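Local coordinates for protein alpha-pyrone synthesis polyketide synthase-like Pks18 (Mycobacterium tuberculosis, PDB 1TED) that probably extends medium- and long-chain aliphatic acyl-CoA starters with malonyl-CoA to make tri- and tetraketide alpha-pyrones, working as a homodimeric type III polyketide synthase, at residues L140-G145 against V200-C205; S287-V292 against V324-I329; N187-H192 against L231-S236; I369-A374 against G385-I390. All blocks are in the same frame, centred on the assembly; numbering follows the deposited sequence.

Contact 1. Residues L140-G145 against V200-C205; sequences LATSTG and VCIELC. With MYR (myristic acid), chain E.
Glu203 OE2 is gripped from two sides by the loop that follows strand 135-142. Ser143 N reaches its syn lone pair at 2.6 Å, while the hydroxyl of Thr144 donates on the anti side, 25° out of the carboxylate plane, with OG1 3.1 Å from OE2. Thr144 OG1 also accepts from the backbone of the other segment, Leu204 N lying 2.9 Å away, so one hydroxyl links carboxylate and strand. The glutamate chain bends at chi2 (67°), which turns CD back toward residues 143 and 144. Its other oxygen, OE1, is hydrogen-bonded to Ser349 OG at the start of helix 349-361, so that both carboxylate oxygens are tied down in a buried setting.

Behind this polar knot the strands run parallel. Ala141 N donates to Val200 O at 2.9 Å and Ile202 N to Ala141 O at 3.2 Å; that carbonyl also takes the Thr142 hydroxyl from above its plane. Leu140 CD2 rests on Val200 CG1 at 3.6 Å. Beyond the strand ends, myristic acid passes the loop, with its C12 3.7 Å from Thr144 CG2, and Glu203 lies about 8 Å from the probable nucleophile Cys175, side chain to side chain.

In the thiolase-fold sheet, strand 135-142 sits between 166-171 and 196-204; helix 102-125 packs against Thr142 and Ile202, and helix 349-361 against Cys201 and Glu203.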
loop_
_atom_site.group_PDB
_atom_site.type_symbol
_atom_site.label_atom_id
_atom_site.label_comp_id
_atom_site.label_asym_id
_atom_site.label_seq_id
_atom_site.Cartn_x
_atom_site.Cartn_y
_atom_site.Cartn_z
ATOM N N LEU A 140 6.461 4.086 -1.395
ATOM C CA LEU A 140 6.722 3.383 -2.640
ATOM C C LEU A 140 5.410 2.887 -3.244
ATOM O O LEU A 140 4.651 2.170 -2.593
ATOM C CB LEU A 140 7.664 2.211 -2.362
ATOM C CG LEU A 140 8.312 1.432 -3.508
ATOM C CD1 LEU A 140 7.271 0.575 -4.210
ATOM C CD2 LEU A 140 9.002 2.405 -4.463
ATOM N N ALA A 141 5.144 3.285 -4.486
ATOM C CA ALA A 141 3.933 2.860 -5.169
ATOM C C ALA A 141 4.246 2.060 -6.432
ATOM O O ALA A 141 5.194 2.375 -7.166
ATOM C CB ALA A 141 3.078 4.065 -5.519
ATOM N N THR A 142 3.432 1.030 -6.671
ATOM C CA THR A 142 3.568 0.173 -7.847
ATOM C C THR A 142 2.319 -0.676 -7.989
ATOM O O THR A 142 1.592 -0.893 -7.020
ATOM C CB THR A 142 4.742 -0.834 -7.720
ATOM O OG1 THR A 142 5.881 -0.178 -7.155
ATOM C CG2 THR A 142 5.107 -1.400 -9.092
ATOM N N SER A 143 2.090 -1.171 -9.201
ATOM C CA SER A 143 0.969 -2.055 -9.481
ATOM C C SER A 143 1.475 -3.156 -10.409
ATOM O O SER A 143 0.696 -3.936 -10.945
ATOM C CB SER A 143 -0.175 -1.280 -10.139
ATOM O OG SER A 143 -0.801 -0.422 -9.196
ATOM N N THR A 144 2.795 -3.225 -10.577
ATOM C CA THR A 144 3.413 -4.214 -11.465
ATOM C C THR A 144 4.491 -5.095 -10.824
ATOM O O THR A 144 5.209 -5.796 -11.532
ATOM C CB THR A 144 4.046 -3.519 -12.697
ATOM O OG1 THR A 144 4.882 -2.436 -12.262
ATOM C CG2 THR A 144 2.958 -2.980 -13.635
ATOM N N GLY A 145 4.589 -5.070 -9.495
ATOM C CA GLY A 145 5.605 -5.855 -8.801
ATOM C C GLY A 145 5.138 -6.833 -7.733
ATOM O O GLY A 145 4.572 -7.866 -8.044
ATOM N N VAL A 200 8.347 7.442 -4.244
ATOM C CA VAL A 200 8.887 6.741 -5.392
ATOM C C VAL A 200 7.830 5.890 -6.084
ATOM O O VAL A 200 7.209 5.021 -5.470
ATOM C CB VAL A 200 10.096 5.843 -4.963
ATOM C CG1 VAL A 200 10.667 5.106 -6.151
ATOM C CG2 VAL A 200 11.181 6.699 -4.326
ATOM N N CYS A 201 7.613 6.173 -7.365
ATOM C CA CYS A 201 6.666 5.422 -8.169
ATOM C C CYS A 201 7.517 4.687 -9.201
ATOM O O CYS A 201 8.298 5.298 -9.924
ATOM C CB CYS A 201 5.674 6.369 -8.841
ATOM S SG CYS A 201 4.727 7.398 -7.684
ATOM N N ILE A 202 7.383 3.369 -9.244
ATOM C CA ILE A 202 8.166 2.551 -10.159
ATOM C C ILE A 202 7.217 1.600 -10.869
ATOM O O ILE A 202 6.483 0.839 -10.237
ATOM C CB ILE A 202 9.250 1.747 -9.383
ATOM C CG1 ILE A 202 9.948 0.750 -10.309
ATOM C CG2 ILE A 202 8.619 1.042 -8.192
ATOM C CD1 ILE A 202 11.007 1.369 -11.202
ATOM N N GLU A 203 7.223 1.639 -12.191
ATOM C CA GLU A 203 6.310 0.793 -12.923
ATOM C C GLU A 203 7.028 0.043 -14.032
ATOM O O GLU A 203 7.632 0.641 -14.928
ATOM C CB GLU A 203 5.172 1.661 -13.468
ATOM C CG GLU A 203 3.774 1.103 -13.229
ATOM C CD GLU A 203 3.344 1.066 -11.760
ATOM O OE1 GLU A 203 3.149 2.145 -11.157
ATOM O OE2 GLU A 203 3.190 -0.045 -11.217
ATOM N N LEU A 204 6.974 -1.281 -13.942
ATOM C CA LEU A 204 7.614 -2.162 -14.908
ATOM C C LEU A 204 6.610 -3.089 -15.569
ATOM O O LEU A 204 6.475 -4.256 -15.188
ATOM C CB LEU A 204 8.697 -2.995 -14.219
ATOM C CG LEU A 204 10.117 -2.433 -14.246
ATOM C CD1 LEU A 204 10.107 -0.968 -13.891
ATOM C CD2 LEU A 204 10.992 -3.233 -13.282
ATOM N N CYS A 205 5.909 -2.561 -16.566
ATOM C CA CYS A 205 4.912 -3.326 -17.299
ATOM C C CYS A 205 5.534 -4.421 -18.174
ATOM O O CYS A 205 5.040 -5.547 -18.202
ATOM C CB CYS A 205 4.071 -2.383 -18.175
ATOM S SG CYS A 205 3.103 -1.138 -17.274
HETATM C C1 MYR E . 5.144 -4.967 -25.953
HETATM O O1 MYR E . 5.991 -4.336 -26.581
HETATM O O2 MYR E . 4.152 -5.397 -26.543
HETATM C C2 MYR E . 5.319 -5.219 -24.454
HETATM C C3 MYR E . 4.272 -4.452 -23.644
HETATM C C4 MYR E . 4.464 -4.677 -22.142
HETATM C C5 MYR E . 3.394 -3.950 -21.325
HETATM C C6 MYR E . 1.989 -4.507 -21.573
HETATM C C7 MYR E . 1.802 -5.920 -21.012
HETATM C C8 MYR E . 1.838 -5.948 -19.482
HETATM C C9 MYR E . 0.683 -5.151 -18.874
HETATM C C10 MYR E . 0.819 -5.072 -17.354
HETATM C C11 MYR E . -0.300 -4.222 -16.749
HETATM C C12 MYR E . -0.138 -4.095 -15.233
HETATM C C13 MYR E . -1.219 -3.181 -14.654
HETATM C C14 MYR E . -1.048 -3.011 -13.144
HETATM O O HOH W 1 0.390 1.830 -9.452
#

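Contact 2. Residues S287-V292 against V324-I329; sequences SGVAPV and VRSLGI
Val289 and Ala290 meet Ser326 and Leu327 where helix 281-299 is kinked, because Pro291 has no N-H to bond to the preceding turn, and where helix 317-327 is ending; the CA atoms of Ala290 and Leu327 are 5.1 Å apart. Ser326 carries the contact. Its OG stands anti to the backbone N (chi1 -172°) and accepts from Ala290 N at 2.8 Å along a nearly straight N-H line of 165°. The same hydroxyl is hydrogen-bonded to the carbonyl oxygen of Phe286, one residue before the segment, so a single serine oxygen engages backbone groups at two points of the neighbouring helix.

Around that bond the packing is close and small. Val289 CB lies 3.3 Å from Ser326 OG, and the methyl of Ala290, its CB, lies against Ser326 O at 3.1 Å. Deeper in, Val289 and Leu327 cross at about a right angle, with Val289 CG1 meeting Leu327 CD2 at 3.8 Å. Val289 continues inward onto Phe375 and Phe377 of strand 370-378, and Leu327 onto Trp310 of strand 310-312, whereas Arg325 makes a cation-pi contact with Phe286.

Directly after Leu327, Gly328 takes a positive phi of 66°. Its N bonds back to Arg325 O at 2.8 Å, and Ile329 N bonds weakly to Val324 O at 3.3 Å, closing the helix in a Schellman motif. The contact thus exemplifies helix-to-helix packing on the outside of a thiolase-fold sheet, in the C-terminal chalcone/stilbene synthase domain, a serine docking a helix end against its neighbour.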
loop_
_atom_site.group_PDB
_atom_site.type_symbol
_atom_site.label_atom_id
_atom_site.label_comp_id
_atom_site.label_asym_id
_atom_site.label_seq_id
_atom_site.Cartn_x
_atom_site.Cartn_y
_atom_site.Cartn_z
ATOM N N SER A 287 -17.776 12.203 -17.967
ATOM C CA SER A 287 -18.797 12.696 -17.062
ATOM C C SER A 287 -18.330 12.791 -15.617
ATOM O O SER A 287 -19.026 13.362 -14.766
ATOM C CB SER A 287 -20.054 11.823 -17.161
ATOM O OG SER A 287 -19.783 10.496 -16.775
ATOM N N GLY A 288 -17.142 12.261 -15.343
ATOM C CA GLY A 288 -16.627 12.310 -13.990
ATOM C C GLY A 288 -15.661 13.447 -13.722
ATOM O O GLY A 288 -15.641 13.992 -12.619
ATOM N N VAL A 289 -14.869 13.822 -14.722
ATOM C CA VAL A 289 -13.880 14.878 -14.546
ATOM C C VAL A 289 -14.452 16.260 -14.216
ATOM O O VAL A 289 -14.253 16.764 -13.113
ATOM C CB VAL A 289 -12.950 14.961 -15.786
ATOM C CG1 VAL A 289 -11.946 16.094 -15.635
ATOM C CG2 VAL A 289 -12.210 13.647 -15.949
ATOM N N ALA A 290 -15.167 16.869 -15.151
ATOM C CA ALA A 290 -15.735 18.199 -14.924
ATOM C C ALA A 290 -16.346 18.468 -13.537
ATOM O O ALA A 290 -15.961 19.415 -12.866
ATOM C CB ALA A 290 -16.760 18.511 -16.006
ATOM N N PRO A 291 -17.306 17.645 -13.090
ATOM C CA PRO A 291 -17.889 17.912 -11.770
ATOM C C PRO A 291 -16.912 17.918 -10.586
ATOM O O PRO A 291 -16.995 18.790 -9.718
ATOM C CB PRO A 291 -18.987 16.852 -11.653
ATOM C CG PRO A 291 -18.513 15.754 -12.542
ATOM C CD PRO A 291 -17.933 16.473 -13.721
ATOM N N VAL A 292 -15.978 16.970 -10.553
ATOM C CA VAL A 292 -15.006 16.926 -9.463
ATOM C C VAL A 292 -14.026 18.106 -9.536
ATOM O O VAL A 292 -13.779 18.785 -8.534
ATOM C CB VAL A 292 -14.181 15.632 -9.488
ATOM C CG1 VAL A 292 -13.474 15.459 -8.167
ATOM C CG2 VAL A 292 -15.075 14.456 -9.778
ATOM N N VAL A 324 -10.129 16.269 -21.582
ATOM C CA VAL A 324 -10.168 17.615 -22.145
ATOM C C VAL A 324 -11.592 18.048 -22.533
ATOM O O VAL A 324 -11.983 19.207 -22.313
ATOM C CB VAL A 324 -9.233 17.723 -23.379
ATOM C CG1 VAL A 324 -9.482 19.024 -24.121
ATOM C CG2 VAL A 324 -7.777 17.663 -22.928
ATOM N N ARG A 325 -12.372 17.132 -23.102
ATOM C CA ARG A 325 -13.733 17.479 -23.491
ATOM C C ARG A 325 -14.562 17.779 -22.240
ATOM O O ARG A 325 -15.291 18.775 -22.184
ATOM C CB ARG A 325 -14.379 16.345 -24.301
ATOM C CG ARG A 325 -15.736 16.720 -24.885
ATOM C CD ARG A 325 -16.217 15.705 -25.901
ATOM N NE ARG A 325 -16.459 14.400 -25.300
ATOM C CZ ARG A 325 -17.655 13.945 -24.945
ATOM N NH1 ARG A 325 -18.736 14.696 -25.136
ATOM N NH2 ARG A 325 -17.768 12.735 -24.404
ATOM N N SER A 326 -14.415 16.921 -21.233
ATOM C CA SER A 326 -15.129 17.064 -19.971
ATOM C C SER A 326 -14.924 18.469 -19.407
ATOM O O SER A 326 -15.866 19.102 -18.933
ATOM C CB SER A 326 -14.629 16.009 -18.968
ATOM O OG SER A 326 -15.410 15.982 -17.780
ATOM N N LEU A 327 -13.689 18.953 -19.474
ATOM C CA LEU A 327 -13.353 20.280 -18.972
ATOM C C LEU A 327 -13.739 21.414 -19.920
ATOM O O LEU A 327 -13.797 22.570 -19.508
ATOM C CB LEU A 327 -11.850 20.360 -18.693
ATOM C CG LEU A 327 -11.272 19.412 -17.638
ATOM C CD1 LEU A 327 -9.748 19.376 -17.772
ATOM C CD2 LEU A 327 -11.703 19.864 -16.253
ATOM N N GLY A 328 -13.994 21.091 -21.186
ATOM C CA GLY A 328 -14.342 22.123 -22.150
ATOM C C GLY A 328 -13.171 23.067 -22.406
ATOM O O GLY A 328 -13.347 24.267 -22.621
ATOM N N ILE A 329 -11.964 22.511 -22.395
ATOM C CA ILE A 329 -10.761 23.296 -22.608
ATOM C C ILE A 329 -10.081 23.042 -23.960
ATOM O O ILE A 329 -10.349 22.049 -24.635
ATOM C CB ILE A 329 -9.773 23.036 -21.449
ATOM C CG1 ILE A 329 -10.293 23.739 -20.198
ATOM C CG2 ILE A 329 -8.380 23.501 -21.799
ATOM C CD1 ILE A 329 -9.276 23.891 -19.118
#

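Contact 3. Residues N187-H192 against L231-S236; sequences NYVRAH and LVIGAS
Val189 on helix 177-191 faces Ala235 near the end of strand 226-236, their CA atoms 5.3 Å apart; the segment axes approach to 6.9 Å, and their N-to-C directions differ by 35°. This is helix-on-sheet packing within the N-terminal half of the thiolase fold, where a helix lies against the central mixed sheet. The contact is apolar and rests largely on one valine.

Val189 divides its two methyls along the strand. CG2 comes down over the backbone at residues 233 and 234, with Ile233 O at 3.5 Å and Gly234 CA at 3.7 Å, and more loosely approaches Ile233 CG2. Gly234 has no side chain, and a CB there would point away from the helix. CG1 is turned to the Ala235 end and is modelled so tightly against the strand that its exact position is doubtful, the valine chi1 of 141° being far from a staggered value. Ala235 CB rests against the backbone oxygen of Val189, with CB 3.3 Å from O.

Farther into the sheet the same helix meets Ile233 again through Leu182 and Ala185. The helical segment also reaches the dimer interface: Arg190 packs on Ala191 of the second subunit, and Tyr188 on Asn187 of that subunit. The guanidinium of Arg190 is bonded through NE to Thr31 O, and Ala235 also touches Thr31, so the residue just before strand 32-41 meets both segments.

Where the helix ends, His192 N returns to Tyr188 O at 2.8 Å, and a weak bond from His192 ND1 reaches that same carbonyl oxygen at 3.1 Å.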
loop_
_atom_site.group_PDB
_atom_site.type_symbol
_atom_site.label_atom_id
_atom_site.label_comp_id
_atom_site.label_asym_id
_atom_site.label_seq_id
_atom_site.Cartn_x
_atom_site.Cartn_y
_atom_site.Cartn_z
ATOM N N ASN A 187 0.738 14.678 4.427
ATOM C CA ASN A 187 0.281 14.672 5.807
ATOM C C ASN A 187 1.478 14.536 6.755
ATOM O O ASN A 187 1.566 15.241 7.757
ATOM C CB ASN A 187 -0.705 13.521 6.051
ATOM C CG ASN A 187 -1.947 13.599 5.158
ATOM O OD1 ASN A 187 -2.448 14.682 4.847
ATOM N ND2 ASN A 187 -2.454 12.441 4.760
ATOM N N TYR A 188 2.399 13.633 6.421
ATOM C CA TYR A 188 3.576 13.400 7.251
ATOM C C TYR A 188 4.376 14.672 7.481
ATOM O O TYR A 188 4.663 15.054 8.611
ATOM C CB TYR A 188 4.485 12.347 6.608
ATOM C CG TYR A 188 5.801 12.182 7.338
ATOM C CD1 TYR A 188 5.891 11.409 8.498
ATOM C CD2 TYR A 188 6.941 12.856 6.906
ATOM C CE1 TYR A 188 7.089 11.317 9.212
ATOM C CE2 TYR A 188 8.137 12.770 7.609
ATOM C CZ TYR A 188 8.207 12.003 8.757
ATOM O OH TYR A 188 9.394 11.932 9.441
ATOM N N VAL A 189 4.725 15.321 6.382
ATOM C CA VAL A 189 5.519 16.533 6.405
ATOM C C VAL A 189 4.852 17.697 7.144
ATOM O O VAL A 189 5.518 18.457 7.846
ATOM C CB VAL A 189 5.887 16.905 4.947
ATOM C CG1 VAL A 189 5.831 18.378 4.732
ATOM C CG2 VAL A 189 7.277 16.356 4.614
ATOM N N ARG A 190 3.539 17.830 7.009
ATOM C CA ARG A 190 2.846 18.920 7.680
ATOM C C ARG A 190 2.663 18.608 9.161
ATOM O O ARG A 190 2.521 19.514 9.981
ATOM C CB ARG A 190 1.501 19.191 6.987
ATOM C CG ARG A 190 1.689 19.599 5.509
ATOM C CD ARG A 190 0.380 19.828 4.771
ATOM N NE ARG A 190 -0.350 20.969 5.312
ATOM C CZ ARG A 190 -1.456 20.868 6.036
ATOM N NH1 ARG A 190 -1.965 19.673 6.302
ATOM N NH2 ARG A 190 -2.041 21.957 6.508
ATOM N N ALA A 191 2.684 17.327 9.505
ATOM C CA ALA A 191 2.548 16.911 10.897
ATOM C C ALA A 191 3.910 17.022 11.598
ATOM O O ALA A 191 3.974 17.350 12.779
ATOM C CB ALA A 191 2.025 15.482 10.972
ATOM N N HIS A 192 4.984 16.734 10.861
ATOM C CA HIS A 192 6.356 16.833 11.373
ATOM C C HIS A 192 7.144 17.760 10.434
ATOM O O HIS A 192 7.921 17.302 9.594
ATOM C CB HIS A 192 7.025 15.460 11.412
ATOM C CG HIS A 192 6.163 14.386 11.996
ATOM N ND1 HIS A 192 5.415 13.528 11.218
ATOM C CD2 HIS A 192 5.895 14.058 13.281
ATOM C CE1 HIS A 192 4.724 12.720 11.998
ATOM N NE2 HIS A 192 4.997 13.020 13.255
ATOM N N LEU A 231 9.710 12.001 -5.840
ATOM C CA LEU A 231 9.462 13.360 -5.368
ATOM C C LEU A 231 10.038 13.478 -3.963
ATOM O O LEU A 231 10.027 12.512 -3.206
ATOM C CB LEU A 231 7.960 13.646 -5.285
ATOM C CG LEU A 231 7.085 13.442 -6.514
ATOM C CD1 LEU A 231 5.630 13.602 -6.096
ATOM C CD2 LEU A 231 7.456 14.444 -7.600
ATOM N N VAL A 232 10.554 14.650 -3.627
ATOM C CA VAL A 232 11.067 14.888 -2.288
ATOM C C VAL A 232 10.164 15.988 -1.746
ATOM O O VAL A 232 10.132 17.090 -2.281
ATOM C CB VAL A 232 12.540 15.362 -2.289
ATOM C CG1 VAL A 232 13.001 15.630 -0.853
ATOM C CG2 VAL A 232 13.423 14.302 -2.932
ATOM N N ILE A 233 9.424 15.665 -0.693
ATOM C CA ILE A 233 8.471 16.588 -0.085
ATOM C C ILE A 233 8.956 17.176 1.239
ATOM O O ILE A 233 9.652 16.519 2.016
ATOM C CB ILE A 233 7.119 15.863 0.170
ATOM C CG1 ILE A 233 6.750 15.009 -1.046
ATOM C CG2 ILE A 233 6.027 16.864 0.480
ATOM C CD1 ILE A 233 6.704 15.767 -2.369
ATOM N N GLY A 234 8.567 18.422 1.485
ATOM C CA GLY A 234 8.927 19.093 2.716
ATOM C C GLY A 234 7.844 20.094 3.069
ATOM O O GLY A 234 7.063 20.498 2.208
ATOM N N ALA A 235 7.782 20.484 4.337
ATOM C CA ALA A 235 6.795 21.451 4.796
ATOM C C ALA A 235 7.416 22.829 4.648
ATOM O O ALA A 235 8.628 22.985 4.788
ATOM C CB ALA A 235 6.432 21.188 6.254
ATOM N N SER A 236 6.593 23.825 4.358
ATOM C CA SER A 236 7.091 25.182 4.174
ATOM C C SER A 236 6.111 26.203 4.740
ATOM O O SER A 236 4.892 26.028 4.630
ATOM C CB SER A 236 7.328 25.437 2.682
ATOM O OG SER A 236 7.616 26.798 2.426
#

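Contact 4. Residues I369-A374 against G385-I390; sequences ISTGVA and GMLFDI
Asp389 OD1 takes two partners, the hydroxyl OG1 of Thr371 across the strands at 2.8 Å and, in a salt bridge, Arg250 NH1 of strand 247-256. The hydroxyl comes to the syn side, 30° out of the carboxylate plane, and the two side chains run alongside each other in the same direction. Their backbones form a non-hydrogen-bonded pair of the antiparallel beta hairpin 370-378/382-390, so the side chains supply the bond; the hairpin is part of the mixed sheet of the thiolase fold in the C-terminal chalcone/stilbene synthase domain. The salt bridge to Arg250 would be expected to favour the charged form of the carboxylate.

Three hydrogen-bonded pairs stitch the hairpin: Ser370 with Ile390, Gly372 with Phe388, and Ala374 with Met386. The central pair is short in both directions, Phe388 N to Gly372 O being 2.6 Å and Gly372 N to Phe388 O 2.7 Å.

On the Thr371 face, Leu387 CD1 bridges two neighbours, touching Thr371 CG2 at 3.7 Å and Val373 CG2 at 3.9 Å. Leu387 and Val373 are covered from outside by Met296 and Leu297 of helix 281-299. At the hairpin's start, Ile369 CG2 borders the second carboxylate oxygen, Asp389 OD2, at 3.5 Å.

On the other face, with Ser370, Met386 and Ile390, lies the ring of Phe388. Its CG stands between the backbone N and the carbonyl carbon (chi1 67°). The ring lies over Gly372, where a side chain would run into it, and Gly372 O stands above its face, toward the rim. Ala374 CB touches the ring at CE2, 3.8 Å away. Gly372 CA makes a CH-pi contact with the ring, 3.8 Å from its centroid and 16° off the normal.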
loop_
_atom_site.group_PDB
_atom_site.type_symbol
_atom_site.label_atom_id
_atom_site.label_comp_id
_atom_site.label_asym_id
_atom_site.label_seq_id
_atom_site.Cartn_x
_atom_site.Cartn_y
_atom_site.Cartn_z
ATOM N N ILE A 369 4.335 32.428 -11.244
ATOM C CA ILE A 369 3.459 31.472 -10.562
ATOM C C ILE A 369 2.359 30.986 -11.498
ATOM O O ILE A 369 1.415 31.709 -11.814
ATOM C CB ILE A 369 2.770 32.042 -9.289
ATOM C CG1 ILE A 369 3.806 32.525 -8.283
ATOM C CG2 ILE A 369 1.908 30.947 -8.639
ATOM C CD1 ILE A 369 3.196 32.985 -6.973
ATOM N N SER A 370 2.495 29.748 -11.946
ATOM C CA SER A 370 1.512 29.142 -12.828
ATOM C C SER A 370 0.661 28.234 -11.942
ATOM O O SER A 370 1.192 27.522 -11.092
ATOM C CB SER A 370 2.228 28.333 -13.908
ATOM O OG SER A 370 3.202 29.137 -14.546
ATOM N N THR A 371 -0.653 28.273 -12.109
ATOM C CA THR A 371 -1.515 27.431 -11.288
ATOM C C THR A 371 -2.004 26.257 -12.114
ATOM O O THR A 371 -2.523 26.441 -13.205
ATOM C CB THR A 371 -2.725 28.226 -10.752
ATOM O OG1 THR A 371 -2.257 29.246 -9.866
ATOM C CG2 THR A 371 -3.689 27.320 -9.998
ATOM N N GLY A 372 -1.854 25.049 -11.593
ATOM C CA GLY A 372 -2.294 23.903 -12.355
ATOM C C GLY A 372 -3.052 22.854 -11.575
ATOM O O GLY A 372 -3.046 22.834 -10.344
ATOM N N VAL A 373 -3.728 21.991 -12.320
ATOM C CA VAL A 373 -4.484 20.897 -11.749
ATOM C C VAL A 373 -3.975 19.622 -12.405
ATOM O O VAL A 373 -3.799 19.559 -13.628
ATOM C CB VAL A 373 -5.996 20.995 -12.053
ATOM C CG1 VAL A 373 -6.695 19.748 -11.515
ATOM C CG2 VAL A 373 -6.601 22.286 -11.444
ATOM N N ALA A 374 -3.716 18.615 -11.586
ATOM C CA ALA A 374 -3.261 17.340 -12.099
ATOM C C ALA A 374 -4.253 16.296 -11.608
ATOM O O ALA A 374 -4.825 16.433 -10.521
ATOM C CB ALA A 374 -1.869 17.028 -11.584
ATOM N N GLY A 385 -6.355 13.575 -7.793
ATOM C CA GLY A 385 -5.659 14.743 -8.298
ATOM C C GLY A 385 -5.259 15.777 -7.264
ATOM O O GLY A 385 -5.381 15.552 -6.052
ATOM N N MET A 386 -4.779 16.920 -7.752
ATOM C CA MET A 386 -4.342 18.001 -6.881
ATOM C C MET A 386 -4.327 19.343 -7.596
ATOM O O MET A 386 -4.225 19.400 -8.822
ATOM C CB MET A 386 -2.920 17.712 -6.369
ATOM C CG MET A 386 -1.814 17.966 -7.406
ATOM S SD MET A 386 -0.111 17.939 -6.739
ATOM C CE MET A 386 0.836 17.501 -8.156
ATOM N N LEU A 387 -4.449 20.418 -6.822
ATOM C CA LEU A 387 -4.359 21.779 -7.341
ATOM C C LEU A 387 -2.928 22.152 -6.955
ATOM O O LEU A 387 -2.499 21.841 -5.845
ATOM C CB LEU A 387 -5.342 22.730 -6.637
ATOM C CG LEU A 387 -5.149 24.229 -6.956
ATOM C CD1 LEU A 387 -5.460 24.497 -8.426
ATOM C CD2 LEU A 387 -6.059 25.082 -6.086
ATOM N N PHE A 388 -2.183 22.798 -7.846
ATOM C CA PHE A 388 -0.811 23.148 -7.517
ATOM C C PHE A 388 -0.313 24.442 -8.140
ATOM O O PHE A 388 -0.910 24.970 -9.078
ATOM C CB PHE A 388 0.119 21.988 -7.909
ATOM C CG PHE A 388 0.207 21.749 -9.392
ATOM C CD1 PHE A 388 1.085 22.489 -10.182
ATOM C CD2 PHE A 388 -0.600 20.792 -10.005
ATOM C CE1 PHE A 388 1.159 22.278 -11.567
ATOM C CE2 PHE A 388 -0.533 20.574 -11.386
ATOM C CZ PHE A 388 0.348 21.319 -12.167
ATOM N N ASP A 389 0.791 24.944 -7.596
ATOM C CA ASP A 389 1.439 26.167 -8.065
ATOM C C ASP A 389 2.918 25.911 -8.395
ATOM O O ASP A 389 3.635 25.297 -7.607
ATOM C CB ASP A 389 1.371 27.257 -6.986
ATOM C CG ASP A 389 0.128 28.119 -7.089
ATOM O OD1 ASP A 389 -0.746 27.836 -7.939
ATOM O OD2 ASP A 389 0.025 29.090 -6.310
ATOM N N ILE A 390 3.361 26.355 -9.567
ATOM C CA ILE A 390 4.764 26.222 -9.946
ATOM C C ILE A 390 5.344 27.639 -9.912
ATOM O O ILE A 390 4.879 28.538 -10.625
ATOM C CB ILE A 390 4.958 25.650 -11.373
ATOM C CG1 ILE A 390 4.413 24.221 -11.467
ATOM C CG2 ILE A 390 6.454 25.630 -11.720
ATOM C CD1 ILE A 390 4.494 23.641 -12.876
#

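In the fold
Contacts 1, 3 and 4 all reach the nine-stranded sheet; contact 2 pairs two covering helices outside it. Contact 1 is fully buried and nearest the chain's centre, contacts 3 and 4 are buried farther out, and contact 2 is only partly buried. Strands 196-204 and 226-236, used by contacts 1 and 3, are neighbours, and helix 177-191 is followed in the chain by strand 196-204. Helix 281-299 of contact 2 also covers the hairpin of contact 4. Chemistry follows place: contact 1, close to the probable nucleophile and touching the fatty acid, is strongly polar; contact 3, whose helix reaches the dimer interface, is apolar; contact 4 mixes backbone pairing with one salt-bridged aspartate; contact 2 turns on one serine.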